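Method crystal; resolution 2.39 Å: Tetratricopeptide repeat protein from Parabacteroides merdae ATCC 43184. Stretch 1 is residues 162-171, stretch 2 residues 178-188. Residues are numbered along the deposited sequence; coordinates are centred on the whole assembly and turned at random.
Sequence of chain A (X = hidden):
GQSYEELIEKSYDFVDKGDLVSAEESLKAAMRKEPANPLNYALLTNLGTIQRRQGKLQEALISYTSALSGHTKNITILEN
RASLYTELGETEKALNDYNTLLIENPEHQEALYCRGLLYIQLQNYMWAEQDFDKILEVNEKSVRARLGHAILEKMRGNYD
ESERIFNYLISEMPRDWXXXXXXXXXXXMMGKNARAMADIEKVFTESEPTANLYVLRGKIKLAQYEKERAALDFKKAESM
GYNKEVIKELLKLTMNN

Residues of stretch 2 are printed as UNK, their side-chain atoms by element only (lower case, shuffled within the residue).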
# COMPACT_ATOMS: atom_id res chain seq x y z
N SER A 162 -15.35 3.98 -14.90
CA SER A 162 -15.01 3.49 -13.59
C SER A 162 -16.15 2.63 -13.01
O SER A 162 -15.90 1.55 -12.46
CB SER A 162 -14.72 4.68 -12.67
OG SER A 162 -14.27 4.21 -11.42
N GLU A 163 -17.39 3.11 -13.15
CA GLU A 163 -18.57 2.41 -12.63
C GLU A 163 -18.77 1.10 -13.37
O GLU A 163 -19.09 0.10 -12.73
CB GLU A 163 -19.81 3.31 -12.74
CG GLU A 163 -21.05 2.65 -12.15
CD GLU A 163 -22.38 3.31 -12.41
OE1 GLU A 163 -22.54 4.01 -13.44
OE2 GLU A 163 -23.29 3.10 -11.59
N ARG A 164 -18.56 1.09 -14.70
CA ARG A 164 -18.69 -0.12 -15.49
C ARG A 164 -17.73 -1.21 -14.97
O ARG A 164 -18.15 -2.36 -14.79
CB ARG A 164 -18.42 0.18 -16.97
CG ARG A 164 -18.71 -0.99 -17.89
CD ARG A 164 -18.04 -0.87 -19.25
NE ARG A 164 -16.58 -0.69 -19.18
CZ ARG A 164 -15.70 -1.66 -18.97
NH1 ARG A 164 -16.11 -2.91 -18.77
NH2 ARG A 164 -14.40 -1.39 -18.96
N ILE A 165 -16.45 -0.83 -14.69
CA ILE A 165 -15.41 -1.75 -14.20
C ILE A 165 -15.79 -2.30 -12.82
O ILE A 165 -15.74 -3.52 -12.63
CB ILE A 165 -14.01 -1.10 -14.20
CG1 ILE A 165 -13.63 -0.63 -15.61
CG2 ILE A 165 -12.96 -2.08 -13.61
CD1 ILE A 165 -12.45 0.34 -15.71
N PHE A 166 -16.17 -1.42 -11.88
CA PHE A 166 -16.57 -1.84 -10.54
C PHE A 166 -17.80 -2.71 -10.62
O PHE A 166 -17.88 -3.66 -9.86
CB PHE A 166 -16.86 -0.64 -9.61
CG PHE A 166 -15.64 -0.04 -8.98
CD1 PHE A 166 -14.91 -0.75 -8.02
CD2 PHE A 166 -15.23 1.24 -9.30
CE1 PHE A 166 -13.78 -0.18 -7.42
CE2 PHE A 166 -14.11 1.81 -8.70
CZ PHE A 166 -13.38 1.09 -7.77
N ASN A 167 -18.75 -2.41 -11.51
CA ASN A 167 -19.94 -3.26 -11.60
C ASN A 167 -19.55 -4.66 -12.10
O ASN A 167 -20.06 -5.66 -11.57
CB ASN A 167 -21.04 -2.63 -12.48
CG ASN A 167 -21.68 -1.41 -11.87
OD1 ASN A 167 -21.68 -1.19 -10.65
ND2 ASN A 167 -22.26 -0.57 -12.73
N TYR A 168 -18.62 -4.72 -13.07
CA TYR A 168 -18.17 -5.99 -13.62
C TYR A 168 -17.47 -6.83 -12.54
O TYR A 168 -17.81 -8.00 -12.39
CB TYR A 168 -17.26 -5.77 -14.85
CG TYR A 168 -16.58 -7.05 -15.30
CD1 TYR A 168 -17.32 -8.13 -15.78
CD2 TYR A 168 -15.20 -7.22 -15.17
CE1 TYR A 168 -16.71 -9.32 -16.17
CE2 TYR A 168 -14.57 -8.39 -15.60
CZ TYR A 168 -15.33 -9.44 -16.08
OH TYR A 168 -14.73 -10.61 -16.49
N LEU A 169 -16.50 -6.23 -11.80
CA LEU A 169 -15.72 -6.90 -10.76
C LEU A 169 -16.61 -7.44 -9.65
O LEU A 169 -16.37 -8.55 -9.18
CB LEU A 169 -14.66 -5.97 -10.17
CG LEU A 169 -13.51 -5.53 -11.10
CD1 LEU A 169 -12.55 -4.54 -10.38
CD2 LEU A 169 -12.74 -6.73 -11.64
N ILE A 170 -17.61 -6.65 -9.23
CA ILE A 170 -18.56 -6.98 -8.17
C ILE A 170 -19.50 -8.10 -8.66
O ILE A 170 -19.81 -8.99 -7.89
CB ILE A 170 -19.33 -5.70 -7.68
CG1 ILE A 170 -18.37 -4.79 -6.86
CG2 ILE A 170 -20.62 -6.04 -6.89
CD1 ILE A 170 -18.95 -3.53 -6.22
N SER A 171 -19.89 -8.10 -9.95
CA SER A 171 -20.70 -9.19 -10.52
C SER A 171 -19.92 -10.52 -10.50
O SER A 171 -20.51 -11.58 -10.28
CB SER A 171 -21.15 -8.86 -11.94
OG SER A 171 -20.26 -9.38 -12.92
N UNK A 178 -14.30 -5.39 -0.27
CA UNK A 178 -13.42 -4.24 -0.51
C UNK A 178 -13.70 -3.55 -1.87
O UNK A 178 -13.30 -2.40 -2.10
c UNK A 178 -11.35 -5.35 -1.58
c UNK A 178 -11.05 -3.51 0.13
c UNK A 178 -11.92 -4.66 -0.35
c UNK A 178 -11.37 -2.99 1.58
N UNK A 179 -14.39 -4.26 -2.77
CA UNK A 179 -14.79 -3.71 -4.06
C UNK A 179 -15.93 -2.70 -3.86
O UNK A 179 -15.98 -1.70 -4.57
c UNK A 179 -13.06 -5.20 -6.27
c UNK A 179 -15.21 -4.82 -5.02
c UNK A 179 -14.81 -6.97 -6.23
c UNK A 179 -14.16 -5.84 -5.45
N UNK A 180 -16.82 -2.97 -2.90
CA UNK A 180 -17.96 -2.09 -2.58
C UNK A 180 -17.46 -0.78 -1.98
O UNK A 180 -18.10 0.25 -2.16
c UNK A 180 -19.70 -3.93 -2.23
c UNK A 180 -19.87 -6.29 -2.80
c UNK A 180 -19.16 -5.21 -2.27
o UNK A 180 -21.85 -7.16 -3.80
c UNK A 180 -21.16 -6.09 -3.28
c UNK A 180 -18.93 -2.79 -1.62
c UNK A 180 -21.00 -3.76 -2.70
c UNK A 180 -21.73 -4.83 -3.22
N UNK A 181 -16.31 -0.82 -1.30
CA UNK A 181 -15.63 0.33 -0.71
C UNK A 181 -15.08 1.25 -1.81
O UNK A 181 -15.14 2.48 -1.69
o UNK A 181 -13.06 0.05 2.66
c UNK A 181 -15.00 -0.76 1.52
c UNK A 181 -14.50 -0.12 0.23
c UNK A 181 -14.10 -0.64 2.74
o UNK A 181 -14.45 -1.22 3.80
N UNK A 182 -14.57 0.64 -2.87
CA UNK A 182 -14.06 1.35 -4.04
C UNK A 182 -15.19 1.98 -4.83
O UNK A 182 -15.14 3.16 -5.17
N UNK A 183 -16.26 1.20 -5.07
CA UNK A 183 -17.43 1.68 -5.78
C UNK A 183 -18.12 2.79 -4.99
O UNK A 183 -18.53 3.78 -5.61
n UNK A 183 -21.16 -0.67 -6.68
c UNK A 183 -20.27 -0.13 -7.70
n UNK A 183 -22.73 -2.15 -5.89
c UNK A 183 -21.94 -1.72 -6.87
c UNK A 183 -19.46 1.00 -7.13
n UNK A 183 -21.96 -2.34 -8.04
c UNK A 183 -18.42 0.55 -6.12
N UNK A 184 -18.26 2.64 -3.64
CA UNK A 184 -18.88 3.68 -2.81
C UNK A 184 -18.11 5.00 -2.94
O UNK A 184 -18.72 6.05 -3.08
c UNK A 184 -18.94 3.25 -1.34
N UNK A 185 -16.77 4.94 -2.95
CA UNK A 185 -15.91 6.12 -3.08
C UNK A 185 -16.14 6.79 -4.42
O UNK A 185 -16.14 8.02 -4.49
c UNK A 185 -14.42 5.77 -2.88
c UNK A 185 -13.55 7.00 -2.70
o UNK A 185 -12.70 7.27 -3.59
o UNK A 185 -13.75 7.73 -1.70
N UNK A 186 -16.35 5.98 -5.47
CA UNK A 186 -16.64 6.49 -6.81
C UNK A 186 -17.99 7.22 -6.79
O UNK A 186 -18.09 8.32 -7.34
c UNK A 186 -16.68 5.36 -7.85
c UNK A 186 -16.55 6.64 -10.01
c UNK A 186 -17.38 5.70 -9.17
c UNK A 186 -17.65 4.47 -9.93
N UNK A 187 -19.01 6.60 -6.16
CA UNK A 187 -20.33 7.21 -6.08
C UNK A 187 -20.30 8.53 -5.31
O UNK A 187 -20.92 9.50 -5.75
c UNK A 187 -21.34 6.24 -5.48
c UNK A 187 -21.73 5.11 -6.41
c UNK A 187 -22.47 2.81 -6.76
c UNK A 187 -22.57 3.04 -8.13
o UNK A 187 -22.98 2.03 -8.96
c UNK A 187 -22.28 4.30 -8.65
c UNK A 187 -21.88 5.32 -7.79
c UNK A 187 -22.05 3.84 -5.92
N UNK A 188 -19.50 8.61 -4.24
CA UNK A 188 -19.37 9.84 -3.48
C UNK A 188 -18.73 10.91 -4.36
O UNK A 188 -19.26 12.02 -4.43
c UNK A 188 -18.86 12.69 0.06
c UNK A 188 -17.59 13.22 -0.02
c UNK A 188 -18.24 10.91 -1.46
c UNK A 188 -19.18 11.54 -0.66
c UNK A 188 -18.58 9.64 -2.20
c UNK A 188 -16.95 11.44 -1.50
c UNK A 188 -16.63 12.60 -0.80

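Position 178 carries four carbons, forked at the first, with one arm two carbons long; that is isoleucine. The side chain of Ile178 does not reach stretch 1, so its identity rests on shape alone. Position 179 also has four carbons, but the fork comes at the second, and they pack against Leu169 and Ile170. This is leucine, its CA-to-CB bond pointing toward the first helix. Leu179 CB lies 3.7 Å from Ile170 CG1, and Leu179 CD1 is 4.1 Å from Leu169 CB, so a branched apolar side chain packs against both.

At position 180 one carbon leads to a six-carbon ring bearing an oxygen, and Ile170 lies over a face of that ring: tyrosine. The CA-to-CB bond of Tyr180 points away, yet the long side chain brings its ring back. Ile170 CD1 sits 4.1 Å from the ring centroid and 10° off the normal, a CH-pi contact, while the hydroxyl is hydrogen-bonded elsewhere in the structure. Position 181 has three carbons, the third carrying two oxygens, and touches nothing on stretch 1; it is glutamate. The CA-to-CB bond of Glu181 points away from stretch 1, and its carboxylate is hydrogen-bonded elsewhere in the structure.

Position 182 has no side-chain atoms, and its backbone lies against the Phe166 ring; it is therefore glycine. The ring lies in the space where a side chain at Gly182 would begin, with Gly182 C 3.6 Å from Phe166 CZ, over a face of the ring. An ideal CB here would come within 2.6 Å of Phe166 CE1, a clash, so the bare backbone makes room for the aromatic ring.

Position 183 shows three carbons, a nitrogen, and then a carbon bearing two more nitrogens; one terminal nitrogen reaches the Asn167 side chain, and Ile170 lies over the flat end. This is arginine. Arg183 NH1 donates a hydrogen bond to Asn167 OD1 at 2.9 Å, near the guanidinium plane, and Ile170 CD1 is 3.6 Å from Arg183 CZ. The long, flat-ended chain thus combines apolar packing with a polar bond.

The single carbon at position 184 identifies alanine; Ala184 is buried but out of reach of stretch 1. Two carbons, the second with two oxygens, make position 185 aspartate, and Asp185 makes no contact with the first helix either.

Position 186 again has four carbons forked at the second, touching Ser162, Glu163 and Phe166, hence leucine. The CA-to-CB bond of Leu186 points toward stretch 1. Its fork suits the place: CD1 and CD2 lie 3.6 and 3.7 Å from Ser162 OG, and CD2 is also 4.1 Å from Phe166 CD2. At position 187, one carbon and a six-carbon ring with an oxygen that meets the Glu163 carboxylate denote tyrosine. Tyr187 OH donates a 2.9 Å hydrogen bond to Glu163 OE2, the reach of the phenol bringing its end to the carboxylate. Position 188 has the same carbon framework without oxygen: phenylalanine. Phe188 lies out of reach.

The helices run nearly antiparallel, at 159°, with axes 9.9 Å apart at closest approach. At the centre of the contact, Phe166 is a knob among Leu179, Gly182, Arg183 and Leu186. Ile170 and Leu179 extend the apolar packing, while the bonds from Arg183 and Tyr187 add polar ties. Together the two stretches bury 613 Å².

Stretch 2, residues 178-188: ILYEGRADLYF
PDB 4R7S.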